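Local coordinates for protein purine nucleoside phosphorylase (Anopheles gambiae, PDB 2P4S) that cleaves the N-glycosidic bond of inosine, guanosine and their 2'-deoxy forms with phosphate, releasing the purine base and a pentose 1-phosphate for purine salvage, at residues F245-Y251 with I310-H315. Numbering follows the deposited sequence.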
loop_
_atom_site.group_PDB
_atom_site.type_symbol
_atom_site.label_atom_id
_atom_site.label_comp_id
_atom_site.label_asym_id
_atom_site.label_seq_id
_atom_site.Cartn_x
_atom_site.Cartn_y
_atom_site.Cartn_z
ATOM N N PHE A 245 -6.811 -1.303 -19.291
ATOM C CA PHE A 245 -5.975 -0.766 -20.380
ATOM C C PHE A 245 -4.506 -0.907 -20.004
ATOM O O PHE A 245 -4.164 -1.065 -18.798
ATOM C CB PHE A 245 -6.332 0.694 -20.702
ATOM C CG PHE A 245 -6.145 1.641 -19.529
ATOM C CD1 PHE A 245 -4.964 2.389 -19.402
ATOM C CD2 PHE A 245 -7.149 1.786 -18.560
ATOM C CE1 PHE A 245 -4.783 3.227 -18.294
ATOM C CE2 PHE A 245 -6.991 2.642 -17.463
ATOM C CZ PHE A 245 -5.811 3.360 -17.317
ATOM N N GLY A 246 -3.649 -0.832 -21.028
ATOM C CA GLY A 246 -2.203 -1.016 -20.861
ATOM C C GLY A 246 -1.506 0.314 -20.674
ATOM O O GLY A 246 -1.997 1.357 -21.144
ATOM N N MET A 247 -0.333 0.290 -20.040
ATOM C CA MET A 247 0.397 1.548 -19.716
ATOM C C MET A 247 1.534 1.914 -20.686
ATOM O O MET A 247 2.189 2.945 -20.517
ATOM C CB MET A 247 0.911 1.481 -18.264
ATOM C CG MET A 247 -0.234 1.445 -17.221
ATOM S SD MET A 247 -1.209 2.968 -17.278
ATOM C CE MET A 247 -0.038 4.191 -16.699
ATOM N N ALA A 248 1.751 1.101 -21.718
ATOM C CA ALA A 248 2.859 1.333 -22.642
ATOM C C ALA A 248 2.758 2.715 -23.301
ATOM O O ALA A 248 1.697 3.092 -23.793
ATOM C CB ALA A 248 2.935 0.257 -23.710
ATOM N N ASN A 249 3.885 3.443 -23.303
ATOM C CA ASN A 249 3.974 4.797 -23.863
ATOM C C ASN A 249 3.012 5.792 -23.227
ATOM O O ASN A 249 2.603 6.754 -23.868
ATOM C CB ASN A 249 3.805 4.781 -25.391
ATOM C CG ASN A 249 4.707 3.744 -26.063
ATOM O OD1 ASN A 249 5.874 3.557 -25.685
ATOM N ND2 ASN A 249 4.146 3.030 -27.017
ATOM N N THR A 250 2.674 5.585 -21.960
ATOM C CA THR A 250 1.856 6.548 -21.192
ATOM C C THR A 250 2.500 7.905 -21.203
ATOM O O THR A 250 1.821 8.916 -21.443
ATOM C CB THR A 250 1.683 6.072 -19.738
ATOM O OG1 THR A 250 0.813 4.943 -19.731
ATOM C CG2 THR A 250 1.131 7.151 -18.821
ATOM N N TYR A 251 3.798 7.949 -20.910
ATOM C CA TYR A 251 4.551 9.206 -20.988
ATOM C C TYR A 251 5.108 9.292 -22.418
ATOM O O TYR A 251 5.995 8.529 -22.792
ATOM C CB TYR A 251 5.647 9.258 -19.915
ATOM C CG TYR A 251 5.067 9.264 -18.533
ATOM C CD1 TYR A 251 4.561 10.438 -17.966
ATOM C CD2 TYR A 251 4.975 8.078 -17.801
ATOM C CE1 TYR A 251 3.981 10.425 -16.690
ATOM C CE2 TYR A 251 4.404 8.052 -16.530
ATOM C CZ TYR A 251 3.912 9.226 -15.981
ATOM O OH TYR A 251 3.372 9.176 -14.708
ATOM N N ILE A 310 -2.153 11.272 -14.285
ATOM C CA ILE A 310 -1.733 10.577 -15.497
ATOM C C ILE A 310 -2.563 9.332 -15.801
ATOM O O ILE A 310 -2.940 9.120 -16.926
ATOM C CB ILE A 310 -0.198 10.236 -15.439
ATOM C CG1 ILE A 310 0.628 11.549 -15.375
ATOM C CG2 ILE A 310 0.211 9.378 -16.645
ATOM C CD1 ILE A 310 0.754 12.328 -16.750
ATOM N N ILE A 311 -2.868 8.510 -14.806
ATOM C CA ILE A 311 -3.658 7.303 -15.032
ATOM C C ILE A 311 -5.091 7.644 -15.489
ATOM O O ILE A 311 -5.668 7.008 -16.396
ATOM C CB ILE A 311 -3.676 6.457 -13.736
ATOM C CG1 ILE A 311 -2.326 5.771 -13.533
ATOM C CG2 ILE A 311 -4.776 5.412 -13.733
ATOM C CD1 ILE A 311 -2.267 4.924 -12.237
ATOM N N THR A 312 -5.667 8.655 -14.853
ATOM C CA THR A 312 -6.974 9.184 -15.284
ATOM C C THR A 312 -6.926 9.733 -16.722
ATOM O O THR A 312 -7.829 9.508 -17.496
ATOM C CB THR A 312 -7.445 10.262 -14.291
ATOM O OG1 THR A 312 -7.473 9.687 -12.963
ATOM C CG2 THR A 312 -8.815 10.783 -14.679
ATOM N N ALA A 313 -5.871 10.463 -17.066
ATOM C CA ALA A 313 -5.692 10.991 -18.413
ATOM C C ALA A 313 -5.636 9.872 -19.452
ATOM O O ALA A 313 -6.288 9.938 -20.479
ATOM C CB ALA A 313 -4.450 11.827 -18.494
ATOM N N ARG A 314 -4.865 8.837 -19.163
ATOM C CA ARG A 314 -4.671 7.709 -20.078
ATOM C C ARG A 314 -5.969 6.976 -20.242
ATOM O O ARG A 314 -6.306 6.571 -21.325
ATOM C CB ARG A 314 -3.587 6.740 -19.528
ATOM C CG ARG A 314 -2.185 7.333 -19.610
ATOM C CD ARG A 314 -1.922 7.917 -21.033
ATOM N NE ARG A 314 -1.636 6.837 -21.964
ATOM C CZ ARG A 314 -1.832 6.873 -23.282
ATOM N NH1 ARG A 314 -2.354 7.963 -23.858
ATOM N NH2 ARG A 314 -1.515 5.788 -24.017
ATOM N N HIS A 315 -6.700 6.822 -19.144
ATOM C CA HIS A 315 -8.024 6.199 -19.161
ATOM C C HIS A 315 -8.975 6.829 -20.185
ATOM O O HIS A 315 -9.628 6.105 -20.896
ATOM C CB HIS A 315 -8.667 6.192 -17.757
ATOM C CG HIS A 315 -9.977 5.438 -17.699
ATOM N ND1 HIS A 315 -11.172 6.039 -17.379
ATOM C CD2 HIS A 315 -10.276 4.145 -17.968
ATOM C CE1 HIS A 315 -12.144 5.154 -17.437
ATOM N NE2 HIS A 315 -11.623 3.991 -17.779
HETATM O O HOH W 1 -1.000 3.719 -22.572
#
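Ile310 lies between the methyl of Thr250 and the phenol of Tyr251, and its CD1 rests obliquely on the ring, 3.7 Å from Tyr251 CE1. Its CG2 meets Thr250 CG2 at 3.2 Å, closer than two methyls normally come; the Tyr251 hydroxyl is hydrogen-bonded to His220. The next residue, Ile311, reaches the end of Met247, its CG1 4.2 Å from Met247 CE. The case illustrates how an irregular loop can be held against a helix by side chains and a bridging water: in this trimeric enzyme of the PNP/MTAP phosphorylase family, the loop before helix 253-265 runs across helix 307-315 and carries a type II beta turn, Met247 to Thr250, beside a neighbouring subunit, whose Glu338 accepts from Ala248 N. Arg314, bent at chi2 (-49°) and chi3 (-77°), slides its CG past Thr250 CG2 at 3.4 Å and has Asn249 O over one guanidinium face. No direct hydrogen bond crosses; instead a water in the guanidinium plane accepts from Arg314 NH2 at 2.6 Å and donates to Gly246 O and Ala248 O, while NH1 binds Met318 O. His315 sets its CA over one face of the Phe245 ring, a CH-pi contact, and its CD2 3.6 Å from Phe245 CE2, the ring planes oblique at 43°.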